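Local coordinates for polysaccharide biosynthesis protein CapD (Bacillus thuringiensis HD-771, PDB 6BWC), which probably acts as an NADP-dependent short-chain dehydrogenase/reductase that modifies UDP-N-acetylglucosamine in the biosynthesis of CMP-pseudaminic acid, at residues K21-N26 with Q209-T214; D65-D70 with V102-F107; G170-S175 with F203-N208. The protein carries 2 engineered substitutions. All blocks are in the same frame, centred on the assembly; numbering follows the deposited sequence.

How the contacts relate
Contacts 1 and 2 lie in the Rossmann-type part of the chain; contact 3 pairs two strands of a small sheet beside it. Contacts 1 and 3 share helix 207-220 and are neighbours, with centres about 12 Å apart. They touch directly: Ala210 CA of contact 1 is 3.5 Å from Met205 CE of contact 3. Contact 2 stands apart, its centre about 23 Å from that of contact 1 and about 25 Å from that of contact 3. NADP joins the two distant regions. Contact 2 holds its adenine, while contact 3 holds its nicotinamide carboxamide and also UDP-N-acetylglucosamine. Contact 1 touches neither ligand; the side chain of Ile23 is about 8 Å from NADP.

Contact 1 (K21-N26 with Q209-T214); sequences KSILSN and QATMLT
Helix segments 21-26 and 209-214 cross at -62° with their axes 9.3 Å apart, and Ile23 and Thr211 bring their CA atoms to 5.6 Å. This is a helix-helix contact of the Rossmann-type fold. Helix 18-29 follows the first strand of the large sheet and its glycine-rich turn. Helix 207-220 rests on strands 123-129, 163-169 and 226-229 of the same sheet, through Leu213 and Thr214 among others.

Thr211 is the central side chain, and its two branches do different work. The methyl CG2 is anti to the backbone N and reaches over the backbone of the other helix, 3.4 Å from Ile23 N. Ile23 CG1 packs against this methyl, the two side chains sliding past each other in opposite directions. Asn26 CG and ND2 meet the methyl too; the side chains of Asn26 and Thr211 cross at about a right angle. The other branch, OG1, is chiefly bonded to Leu207 O, one turn earlier in its own helix. It also receives a weak hydrogen bond of 3.2 Å from Ser22 OG.

Farther along, Ile23 CD1 meets Thr214 CG2 at 4.2 Å. Thr214 OG1 turns back to its own helix and donates to Ala210 O at 2.8 Å. At the more exposed margin, the chain of Met212 bends twice, and SD comes 4.0 Å from Asn26 OD1.

Asn26 is steadied within its own helix. Ser22 O collects three donors there: the backbone N of Asn26, Ser25 OG and Asn26 ND2. The last of these bonds is 2.9 Å long and bent, with an N-H...O angle of 133°. In it, Asn26 ND2 stands above the carbonyl plane of Ser22, 41° out of it.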
loop_
_atom_site.group_PDB
_atom_site.type_symbol
_atom_site.label_atom_id
_atom_site.label_comp_id
_atom_site.label_asym_id
_atom_site.label_seq_id
_atom_site.Cartn_x
_atom_site.Cartn_y
_atom_site.Cartn_z
ATOM N N LYS C 21 -13.106 -18.521 -22.493
ATOM C CA LYS C 21 -14.153 -18.419 -23.511
ATOM C C LYS C 21 -14.944 -19.716 -23.650
ATOM O O LYS C 21 -16.183 -19.690 -23.637
ATOM C CB LYS C 21 -13.609 -18.069 -24.892
ATOM C CG LYS C 21 -13.327 -16.589 -25.133
ATOM C CD LYS C 21 -13.484 -16.213 -26.617
ATOM C CE LYS C 21 -12.525 -16.935 -27.568
ATOM N NZ LYS C 21 -13.216 -17.321 -28.836
ATOM N N SER C 22 -14.259 -20.850 -23.788
ATOM C CA SER C 22 -14.985 -22.119 -23.944
ATOM C C SER C 22 -15.948 -22.348 -22.761
ATOM O O SER C 22 -17.123 -22.639 -22.986
ATOM C CB SER C 22 -14.044 -23.320 -24.138
ATOM O OG SER C 22 -14.649 -24.298 -24.969
ATOM N N ILE C 23 -15.469 -22.163 -21.523
ATOM C CA ILE C 23 -16.359 -22.189 -20.332
ATOM C C ILE C 23 -17.569 -21.234 -20.468
ATOM O O ILE C 23 -18.688 -21.608 -20.116
ATOM C CB ILE C 23 -15.616 -21.836 -19.015
ATOM C CG1 ILE C 23 -14.579 -22.914 -18.664
ATOM C CG2 ILE C 23 -16.608 -21.685 -17.849
ATOM C CD1 ILE C 23 -13.556 -22.478 -17.627
ATOM N N LEU C 24 -17.318 -20.009 -20.947
ATOM C CA LEU C 24 -18.352 -18.973 -21.148
ATOM C C LEU C 24 -19.514 -19.470 -21.970
ATOM O O LEU C 24 -20.662 -19.381 -21.532
ATOM C CB LEU C 24 -17.760 -17.731 -21.841
ATOM C CG LEU C 24 -18.694 -16.616 -22.293
ATOM C CD1 LEU C 24 -19.671 -16.275 -21.176
ATOM C CD2 LEU C 24 -17.893 -15.390 -22.704
ATOM N N SER C 25 -19.208 -19.975 -23.161
ATOM C CA SER C 25 -20.243 -20.466 -24.058
ATOM C C SER C 25 -20.920 -21.740 -23.514
ATOM O O SER C 25 -22.111 -21.945 -23.733
ATOM C CB SER C 25 -19.690 -20.678 -25.467
ATOM O OG SER C 25 -18.490 -21.420 -25.428
ATOM N N ASN C 26 -20.202 -22.568 -22.767
ATOM C CA ASN C 26 -20.814 -23.787 -22.235
ATOM C C ASN C 26 -21.758 -23.423 -21.119
ATOM O O ASN C 26 -22.878 -23.908 -21.098
ATOM C CB ASN C 26 -19.773 -24.833 -21.794
ATOM C CG ASN C 26 -19.174 -25.625 -22.985
ATOM O OD1 ASN C 26 -19.272 -26.849 -23.033
ATOM N ND2 ASN C 26 -18.543 -24.923 -23.937
ATOM N N GLN C 209 -12.450 -31.367 -23.312
ATOM C CA GLN C 209 -11.970 -32.106 -22.152
ATOM C C GLN C 209 -11.636 -31.142 -20.976
ATOM O O GLN C 209 -12.052 -31.366 -19.838
ATOM C CB GLN C 209 -10.763 -32.976 -22.565
ATOM C CG GLN C 209 -11.173 -34.240 -23.334
ATOM C CD GLN C 209 -10.019 -35.186 -23.666
ATOM O OE1 GLN C 209 -8.986 -34.796 -24.209
ATOM N NE2 GLN C 209 -10.202 -36.445 -23.336
ATOM N N ALA C 210 -10.925 -30.058 -21.291
ATOM C CA ALA C 210 -10.555 -29.019 -20.319
ATOM C C ALA C 210 -11.770 -28.288 -19.807
ATOM O O ALA C 210 -11.949 -28.147 -18.613
ATOM C CB ALA C 210 -9.560 -28.029 -20.927
ATOM N N THR C 211 -12.600 -27.826 -20.719
ATOM C CA THR C 211 -13.854 -27.161 -20.357
ATOM C C THR C 211 -14.782 -28.027 -19.443
ATOM O O THR C 211 -15.249 -27.538 -18.395
ATOM C CB THR C 211 -14.621 -26.709 -21.624
ATOM O OG1 THR C 211 -13.696 -26.285 -22.629
ATOM C CG2 THR C 211 -15.554 -25.562 -21.313
ATOM N N MET C 212 -15.016 -29.288 -19.824
ATOM C CA MET C 212 -15.920 -30.178 -19.087
ATOM C C MET C 212 -15.365 -30.584 -17.748
ATOM O O MET C 212 -16.112 -30.711 -16.780
ATOM C CB MET C 212 -16.277 -31.436 -19.891
ATOM C CG MET C 212 -17.190 -31.197 -21.082
ATOM S SD MET C 212 -18.552 -30.043 -20.767
ATOM C CE MET C 212 -19.334 -30.856 -19.351
ATOM N N LEU C 213 -14.057 -30.790 -17.692
ATOM C CA LEU C 213 -13.378 -31.084 -16.429
ATOM C C LEU C 213 -13.696 -29.999 -15.408
ATOM O O LEU C 213 -14.184 -30.293 -14.321
ATOM C CB LEU C 213 -11.859 -31.196 -16.653
ATOM C CG LEU C 213 -10.997 -31.570 -15.434
ATOM C CD1 LEU C 213 -11.447 -32.910 -14.850
ATOM C CD2 LEU C 213 -9.486 -31.589 -15.716
ATOM N N THR C 214 -13.450 -28.745 -15.799
ATOM C CA THR C 214 -13.666 -27.578 -14.934
ATOM C C THR C 214 -15.143 -27.400 -14.535
ATOM O O THR C 214 -15.471 -27.333 -13.339
ATOM C CB THR C 214 -13.158 -26.264 -15.589
ATOM O OG1 THR C 214 -11.974 -26.500 -16.370
ATOM C CG2 THR C 214 -12.846 -25.210 -14.512
#

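Contact 2 (D65-D70 with V102-F107); sequences DIRNYD and VLTNIF. With NAP (NADP nicotinamide-adenine-dinucleotide phosphate), chain N.
Arg67 grips Thr104 side-on, with two nitrogens on one oxygen. Thr104 OG1 accepts from Arg67 NE at 2.8 Å and from Arg67 NH2 at 2.9 Å. The hydroxyl oxygen lies in the guanidinium plane, but both bonds are bent, with N-H...O angles of 144° and 137°. The side chain is extended from CG to NE, which carries the guanidinium across to helix 98-118. Glu100 on that helix forms a salt bridge with NH2, so Thr104 and Glu100 both hold the group.

Asp65 OD1 links the turn to the cofactor. It accepts from Arg67 N at 2.7 Å through its anti lone pair, closing an Asx turn. It also accepts from N6A of NADP at 2.9 Å. Ile66 N donates to the adenine N1A at 3.1 Å.

Van der Waals contacts complete the interface. Leu103 CB lies over one face of the guanidinium, offset toward its rim and 3.5 Å from Arg67 NE. Ile66 CD1 packs on Thr104 CG2 at 3.8 Å. The Phe107 ring brings CE2 near Arg67 O. Leu103 and Asp65 also touch a second subunit.

Asp65 and Ile66 together read the amino group and N1 of adenine. This is the adenine end of a Rossmann-type dinucleotide site, as in other short-chain dehydrogenases/reductases.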
loop_
_atom_site.group_PDB
_atom_site.type_symbol
_atom_site.label_atom_id
_atom_site.label_comp_id
_atom_site.label_asym_id
_atom_site.label_seq_id
_atom_site.Cartn_x
_atom_site.Cartn_y
_atom_site.Cartn_z
ATOM N N ASP C 65 -7.884 -6.317 -13.087
ATOM C CA ASP C 65 -6.698 -7.119 -12.845
ATOM C C ASP C 65 -6.762 -7.817 -11.500
ATOM O O ASP C 65 -6.938 -7.163 -10.500
ATOM C CB ASP C 65 -5.486 -6.223 -12.918
ATOM C CG ASP C 65 -4.186 -6.986 -12.940
ATOM O OD1 ASP C 65 -3.971 -7.869 -12.076
ATOM O OD2 ASP C 65 -3.353 -6.685 -13.815
ATOM N N ILE C 66 -6.568 -9.143 -11.487
ATOM C CA ILE C 66 -6.547 -9.962 -10.233
ATOM C C ILE C 66 -5.451 -9.611 -9.204
ATOM O O ILE C 66 -5.513 -10.081 -8.064
ATOM C CB ILE C 66 -6.648 -11.535 -10.442
ATOM C CG1 ILE C 66 -5.798 -12.141 -11.562
ATOM C CG2 ILE C 66 -8.050 -11.937 -10.835
ATOM C CD1 ILE C 66 -4.377 -12.365 -11.188
ATOM N N ARG C 67 -4.473 -8.780 -9.592
ATOM C CA ARG C 67 -3.517 -8.176 -8.655
ATOM C C ARG C 67 -4.217 -7.085 -7.789
ATOM O O ARG C 67 -3.776 -6.778 -6.679
ATOM C CB ARG C 67 -2.318 -7.599 -9.421
ATOM C CG ARG C 67 -1.511 -8.618 -10.255
ATOM C CD ARG C 67 -0.476 -7.961 -11.187
ATOM N NE ARG C 67 0.335 -8.924 -11.968
ATOM C CZ ARG C 67 1.435 -8.609 -12.685
ATOM N NH1 ARG C 67 1.888 -7.355 -12.728
ATOM N NH2 ARG C 67 2.103 -9.550 -13.355
ATOM N N ASN C 68 -5.319 -6.533 -8.308
ATOM C CA ASN C 68 -6.160 -5.547 -7.628
ATOM C C ASN C 68 -7.264 -6.208 -6.789
ATOM O O ASN C 68 -8.259 -6.637 -7.352
ATOM C CB ASN C 68 -6.800 -4.629 -8.699
ATOM C CG ASN C 68 -7.154 -3.253 -8.178
ATOM O OD1 ASN C 68 -7.348 -3.040 -6.985
ATOM N ND2 ASN C 68 -7.236 -2.308 -9.081
ATOM N N TYR C 69 -7.111 -6.286 -5.463
ATOM C CA TYR C 69 -8.147 -6.926 -4.643
ATOM C C TYR C 69 -9.523 -6.238 -4.782
ATOM O O TYR C 69 -10.504 -6.874 -5.150
ATOM C CB TYR C 69 -7.768 -7.020 -3.157
ATOM C CG TYR C 69 -8.942 -7.505 -2.325
ATOM C CD1 TYR C 69 -9.251 -8.873 -2.220
ATOM C CD2 TYR C 69 -9.792 -6.588 -1.698
ATOM C CE1 TYR C 69 -10.364 -9.299 -1.496
ATOM C CE2 TYR C 69 -10.909 -7.001 -0.967
ATOM C CZ TYR C 69 -11.203 -8.351 -0.867
ATOM O OH TYR C 69 -12.318 -8.708 -0.127
ATOM N N ASP C 70 -9.569 -4.942 -4.459
ATOM C CA ASP C 70 -10.768 -4.083 -4.593
ATOM C C ASP C 70 -11.599 -4.255 -5.860
ATOM O O ASP C 70 -12.810 -4.061 -5.817
ATOM C CB ASP C 70 -10.343 -2.611 -4.597
ATOM C CG ASP C 70 -9.988 -2.072 -3.226
ATOM O OD1 ASP C 70 -9.956 -2.848 -2.251
ATOM O OD2 ASP C 70 -9.742 -0.849 -3.158
ATOM N N VAL C 102 4.686 -14.218 -9.745
ATOM C CA VAL C 102 4.257 -14.232 -8.335
ATOM C C VAL C 102 2.998 -13.406 -8.157
ATOM O O VAL C 102 2.063 -13.870 -7.515
ATOM C CB VAL C 102 5.317 -13.693 -7.324
ATOM C CG1 VAL C 102 4.784 -13.688 -5.899
ATOM C CG2 VAL C 102 6.584 -14.523 -7.361
ATOM N N LEU C 103 2.974 -12.194 -8.697
ATOM C CA LEU C 103 1.822 -11.321 -8.521
ATOM C C LEU C 103 0.554 -11.937 -9.158
ATOM O O LEU C 103 -0.488 -12.049 -8.519
ATOM C CB LEU C 103 2.104 -9.903 -9.068
ATOM C CG LEU C 103 3.227 -9.067 -8.386
ATOM C CD1 LEU C 103 3.416 -7.693 -9.010
ATOM C CD2 LEU C 103 2.985 -8.906 -6.897
ATOM N N THR C 104 0.661 -12.394 -10.390
ATOM C CA THR C 104 -0.495 -12.913 -11.089
ATOM C C THR C 104 -0.897 -14.310 -10.564
ATOM O O THR C 104 -2.077 -14.536 -10.243
ATOM C CB THR C 104 -0.234 -12.869 -12.612
ATOM O OG1 THR C 104 0.001 -11.508 -13.021
ATOM C CG2 THR C 104 -1.416 -13.414 -13.410
ATOM N N ASN C 105 0.066 -15.233 -10.456
ATOM C CA ASN C 105 -0.243 -16.618 -10.078
ATOM C C ASN C 105 -0.471 -16.873 -8.561
ATOM O O ASN C 105 -1.330 -17.701 -8.214
ATOM C CB ASN C 105 0.805 -17.605 -10.640
ATOM C CG ASN C 105 0.791 -17.702 -12.178
ATOM O OD1 ASN C 105 -0.035 -17.095 -12.857
ATOM N ND2 ASN C 105 1.726 -18.486 -12.730
ATOM N N ILE C 106 0.273 -16.189 -7.669
ATOM C CA ILE C 106 0.097 -16.358 -6.197
ATOM C C ILE C 106 -0.775 -15.251 -5.599
ATOM O O ILE C 106 -1.904 -15.537 -5.141
ATOM C CB ILE C 106 1.449 -16.438 -5.433
ATOM C CG1 ILE C 106 2.296 -17.600 -5.962
ATOM C CG2 ILE C 106 1.225 -16.604 -3.924
ATOM C CD1 ILE C 106 3.735 -17.575 -5.507
ATOM N N PHE C 107 -0.272 -14.005 -5.623
ATOM C CA PHE C 107 -0.931 -12.863 -4.961
ATOM C C PHE C 107 -2.342 -12.678 -5.485
ATOM O O PHE C 107 -3.259 -12.397 -4.709
ATOM C CB PHE C 107 -0.108 -11.548 -5.070
ATOM C CG PHE C 107 -0.793 -10.306 -4.461
ATOM C CD1 PHE C 107 -1.235 -10.293 -3.123
ATOM C CD2 PHE C 107 -1.001 -9.139 -5.231
ATOM C CE1 PHE C 107 -1.860 -9.172 -2.565
ATOM C CE2 PHE C 107 -1.612 -8.005 -4.668
ATOM C CZ PHE C 107 -2.035 -8.021 -3.332
HETATM P PA NAP N . -4.902 -17.747 -21.818
HETATM O O1A NAP N . -5.506 -17.969 -23.176
HETATM O O2A NAP N . -3.625 -16.979 -21.779
HETATM O O5B NAP N . -5.965 -17.064 -20.850
HETATM C C5B NAP N . -5.519 -16.194 -19.806
HETATM C C4B NAP N . -6.683 -15.324 -19.341
HETATM O O4B NAP N . -6.375 -14.569 -18.171
HETATM C C3B NAP N . -7.009 -14.296 -20.392
HETATM O O3B NAP N . -8.414 -14.091 -20.269
HETATM C C2B NAP N . -6.195 -13.101 -19.968
HETATM O O2B NAP N . -6.724 -11.953 -20.597
HETATM C C1B NAP N . -6.348 -13.162 -18.447
HETATM N N9A NAP N . -5.314 -12.544 -17.549
HETATM C C8A NAP N . -3.953 -12.643 -17.565
HETATM N N7A NAP N . -3.369 -11.942 -16.533
HETATM C C5A NAP N . -4.375 -11.387 -15.834
HETATM C C6A NAP N . -4.526 -10.517 -14.641
HETATM N N6A NAP N . -3.468 -10.077 -13.945
HETATM N N1A NAP N . -5.763 -10.172 -14.247
HETATM C C2A NAP N . -6.866 -10.575 -14.901
HETATM N N3A NAP N . -6.816 -11.355 -15.993
HETATM C C4A NAP N . -5.635 -11.789 -16.500
HETATM O O3 NAP N . -4.689 -19.126 -21.008
HETATM P PN NAP N . -5.530 -20.505 -21.145
HETATM O O1N NAP N . -7.017 -20.247 -21.346
HETATM O O2N NAP N . -4.785 -21.426 -22.060
HETATM O O5D NAP N . -5.287 -21.157 -19.715
HETATM C C5D NAP N . -6.153 -20.823 -18.659
HETATM C C4D NAP N . -5.658 -21.451 -17.360
HETATM O O4D NAP N . -5.362 -22.829 -17.623
HETATM C C3D NAP N . -4.406 -20.850 -16.696
HETATM O O3D NAP N . -4.672 -20.676 -15.302
HETATM C C2D NAP N . -3.313 -21.873 -16.898
HETATM O O2D NAP N . -2.393 -21.924 -15.802
HETATM C C1D NAP N . -4.111 -23.172 -17.014
HETATM N N1N NAP N . -3.461 -24.232 -17.794
HETATM C C2N NAP N . -3.412 -24.100 -19.129
HETATM C C3N NAP N . -2.829 -25.035 -19.965
HETATM C C7N NAP N . -2.748 -24.869 -21.443
HETATM O O7N NAP N . -2.052 -25.663 -22.078
HETATM N N7N NAP N . -3.381 -23.876 -22.073
HETATM C C4N NAP N . -2.263 -26.272 -19.368
HETATM C C5N NAP N . -2.360 -26.308 -17.905
HETATM C C6N NAP N . -2.973 -25.306 -17.173
HETATM P P2B NAP N . -5.881 -10.582 -20.698
HETATM O O1X NAP N . -6.748 -9.839 -21.697
HETATM O O2X NAP N . -5.963 -9.941 -19.328
HETATM O O3X NAP N . -4.452 -10.958 -21.155
#

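Contact 3 (G170-S175 with F203-N208); sequences GNVMGS and FMMTLN. With UD1 (uridine-diphosphate-N-acetylglucosamine), chain O.
Phe203 begins the pairing: its O accepts from Asn171 N at 2.9 Å. Strand 171-172 runs parallel to strand 201-205 at the edge of a small sheet beside the large Rossmann-type one.

Met204 pairs with Asn171, and both side chains leave on the same face. The Met204 chain bends at chi3 and brings CE to 3.8 Å from Asn171 CB. Met173 crosses Met204 at about a right angle, with Met173 CE 3.7 Å from Met204 CB.

Met205 is bonded through both ends of its backbone. Met205 N donates to Asn171 O at 3.0 Å, and Met205 O accepts from Met173 N at 3.1 Å, nearly along the C=O axis. Its side chain lies with Val172 on the other face. CG packs near Val172 CG2, and SD accepts a weak bond of 3.5 Å from Gly170 N.

Thr206 caps helix 207-220, its OG1 accepting from Gln209 N. Leu207 opens that helix and packs on Val172 CG1.

The ladder holds Asn171 with its side-chain amide facing UDP-N-acetylglucosamine. Asn171 OD1 accepts from the sugar hydroxyl O6' at 2.6 Å, and ND2 donates to the phosphate oxygen O2B at 2.7 Å. Val172 N and Ser175 OG bond the carboxamide of NADP, and Ser175 OG also donates to Val172 O. One short strand and its turn thus touch both ligands, which is consistent with a part in setting sugar against nicotinamide for hydride transfer.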
loop_
_atom_site.group_PDB
_atom_site.type_symbol
_atom_site.label_atom_id
_atom_site.label_comp_id
_atom_site.label_asym_id
_atom_site.label_seq_id
_atom_site.Cartn_x
_atom_site.Cartn_y
_atom_site.Cartn_z
ATOM N N GLY C 170 -3.438 -30.810 -18.475
ATOM C CA GLY C 170 -2.243 -30.942 -19.306
ATOM C C GLY C 170 -2.409 -30.126 -20.561
ATOM O O GLY C 170 -3.396 -29.434 -20.721
ATOM N N ASN C 171 -1.444 -30.224 -21.462
ATOM C CA ASN C 171 -1.355 -29.286 -22.570
ATOM C C ASN C 171 -2.658 -29.223 -23.306
ATOM O O ASN C 171 -3.080 -30.211 -23.854
ATOM C CB ASN C 171 -0.231 -29.662 -23.541
ATOM C CG ASN C 171 1.128 -29.586 -22.894
ATOM O OD1 ASN C 171 1.344 -30.168 -21.827
ATOM N ND2 ASN C 171 2.044 -28.869 -23.516
ATOM N N VAL C 172 -3.288 -28.056 -23.314
ATOM C CA VAL C 172 -4.600 -27.885 -23.942
ATOM C C VAL C 172 -4.386 -27.504 -25.386
ATOM O O VAL C 172 -3.886 -26.430 -25.668
ATOM C CB VAL C 172 -5.462 -26.832 -23.226
ATOM C CG1 VAL C 172 -6.886 -26.842 -23.783
ATOM C CG2 VAL C 172 -5.489 -27.123 -21.727
ATOM N N MET C 173 -4.818 -28.379 -26.291
ATOM C CA MET C 173 -4.437 -28.291 -27.714
ATOM C C MET C 173 -5.033 -27.103 -28.499
ATOM O O MET C 173 -6.258 -26.896 -28.543
ATOM C CB MET C 173 -4.794 -29.574 -28.437
ATOM C CG MET C 173 -4.263 -30.793 -27.746
ATOM S SD MET C 173 -4.200 -32.208 -28.844
ATOM C CE MET C 173 -4.633 -33.421 -27.592
ATOM N N GLY C 174 -4.138 -26.351 -29.140
ATOM C CA GLY C 174 -4.498 -25.141 -29.875
ATOM C C GLY C 174 -4.664 -23.902 -29.019
ATOM O O GLY C 174 -4.904 -22.810 -29.569
ATOM N N SER C 175 -4.514 -24.051 -27.695
ATOM C CA SER C 175 -4.685 -22.941 -26.770
ATOM C C SER C 175 -3.639 -21.865 -27.034
ATOM O O SER C 175 -2.505 -22.180 -27.413
ATOM C CB SER C 175 -4.577 -23.417 -25.323
ATOM O OG SER C 175 -3.244 -23.776 -25.000
ATOM N N PHE C 203 1.474 -34.985 -21.469
ATOM C CA PHE C 203 0.018 -35.242 -21.365
ATOM C C PHE C 203 -0.728 -34.123 -22.080
ATOM O O PHE C 203 -0.469 -32.961 -21.797
ATOM C CB PHE C 203 -0.447 -35.266 -19.911
ATOM C CG PHE C 203 -0.162 -36.548 -19.191
ATOM C CD1 PHE C 203 0.867 -36.638 -18.262
ATOM C CD2 PHE C 203 -0.948 -37.671 -19.420
ATOM C CE1 PHE C 203 1.114 -37.827 -17.590
ATOM C CE2 PHE C 203 -0.705 -38.860 -18.749
ATOM C CZ PHE C 203 0.320 -38.934 -17.831
ATOM N N MET C 204 -1.642 -34.456 -22.984
ATOM C CA MET C 204 -2.392 -33.452 -23.753
ATOM C C MET C 204 -3.911 -33.739 -23.783
ATOM O O MET C 204 -4.331 -34.889 -23.978
ATOM C CB MET C 204 -1.837 -33.320 -25.191
ATOM C CG MET C 204 -0.318 -33.103 -25.261
ATOM S SD MET C 204 0.472 -32.414 -26.745
ATOM C CE MET C 204 -0.463 -30.948 -27.064
ATOM N N MET C 205 -4.717 -32.682 -23.590
ATOM C CA MET C 205 -6.182 -32.762 -23.545
ATOM C C MET C 205 -6.804 -31.817 -24.581
ATOM O O MET C 205 -6.153 -30.899 -25.061
ATOM C CB MET C 205 -6.705 -32.478 -22.118
ATOM C CG MET C 205 -6.587 -31.044 -21.637
ATOM S SD MET C 205 -6.666 -30.799 -19.834
ATOM C CE MET C 205 -8.263 -31.552 -19.500
ATOM N N THR C 206 -8.054 -32.084 -24.957
ATOM C CA THR C 206 -8.836 -31.196 -25.840
ATOM C C THR C 206 -9.399 -29.949 -25.079
ATOM O O THR C 206 -9.418 -29.870 -23.840
ATOM C CB THR C 206 -9.994 -31.962 -26.571
ATOM O OG1 THR C 206 -11.020 -32.351 -25.647
ATOM C CG2 THR C 206 -9.473 -33.212 -27.332
ATOM N N LEU C 207 -9.848 -28.962 -25.829
ATOM C CA LEU C 207 -10.453 -27.794 -25.218
ATOM C C LEU C 207 -11.693 -28.197 -24.453
ATOM O O LEU C 207 -11.908 -27.686 -23.368
ATOM C CB LEU C 207 -10.796 -26.781 -26.298
ATOM C CG LEU C 207 -11.399 -25.437 -25.931
ATOM C CD1 LEU C 207 -10.648 -24.780 -24.789
ATOM C CD2 LEU C 207 -11.370 -24.538 -27.163
ATOM N N ASN C 208 -12.473 -29.136 -25.014
ATOM C CA ASN C 208 -13.729 -29.640 -24.394
ATOM C C ASN C 208 -13.482 -30.551 -23.218
ATOM O O ASN C 208 -14.253 -30.574 -22.278
ATOM C CB ASN C 208 -14.603 -30.435 -25.384
ATOM C CG ASN C 208 -15.062 -29.603 -26.559
ATOM O OD1 ASN C 208 -14.422 -29.608 -27.607
ATOM N ND2 ASN C 208 -16.144 -28.866 -26.388
HETATM C "C1'" UD1 O . 1.626 -25.863 -21.540
HETATM C "C2'" UD1 O . 1.077 -24.689 -20.748
HETATM C "C3'" UD1 O . 1.475 -24.768 -19.275
HETATM C "C4'" UD1 O . 1.189 -26.143 -18.678
HETATM C "C5'" UD1 O . 1.553 -27.298 -19.631
HETATM C "C6'" UD1 O . 0.922 -28.605 -19.132
HETATM C "C7'" UD1 O . 0.975 -22.828 -22.356
HETATM C "C8'" UD1 O . 1.750 -21.676 -22.964
HETATM N "N2'" UD1 O . 1.543 -23.434 -21.309
HETATM O "O1'" UD1 O . 3.039 -25.907 -21.418
HETATM O "O3'" UD1 O . 0.775 -23.735 -18.552
HETATM O "O4'" UD1 O . 1.891 -26.314 -17.460
HETATM O "O5'" UD1 O . 1.130 -27.049 -20.988
HETATM O "O6'" UD1 O . 1.790 -29.723 -19.337
HETATM O "O7'" UD1 O . -0.085 -23.192 -22.862
HETATM N N1 UD1 O . 8.267 -26.526 -28.116
HETATM C C2 UD1 O . 9.075 -26.533 -29.292
HETATM N N3 UD1 O . 9.334 -25.379 -29.928
HETATM C C4 UD1 O . 8.849 -24.202 -29.484
HETATM C C5 UD1 O . 8.054 -24.153 -28.367
HETATM C C6 UD1 O . 7.758 -25.333 -27.701
HETATM O O2 UD1 O . 9.567 -27.584 -29.740
HETATM O O4 UD1 O . 9.085 -23.139 -30.081
HETATM C C1B UD1 O . 7.978 -27.771 -27.372
HETATM C C2B UD1 O . 8.168 -27.691 -25.856
HETATM O "O2'" UD1 O . 9.503 -27.980 -25.462
HETATM C C3B UD1 O . 7.148 -28.667 -25.305
HETATM C C4B UD1 O . 6.053 -28.610 -26.347
HETATM O O4B UD1 O . 6.615 -28.071 -27.543
HETATM O O3B UD1 O . 7.598 -30.024 -25.217
HETATM C C5B UD1 O . 4.865 -27.759 -25.928
HETATM O O5B UD1 O . 5.179 -26.373 -25.716
HETATM P PA UD1 O . 3.918 -25.442 -25.369
HETATM O O1A UD1 O . 4.234 -23.969 -25.462
HETATM O O2A UD1 O . 2.658 -25.923 -26.097
HETATM O O3A UD1 O . 3.434 -25.871 -23.889
HETATM P PB UD1 O . 4.149 -26.383 -22.530
HETATM O O1B UD1 O . 5.367 -25.531 -22.238
HETATM O O2B UD1 O . 4.326 -27.893 -22.430
#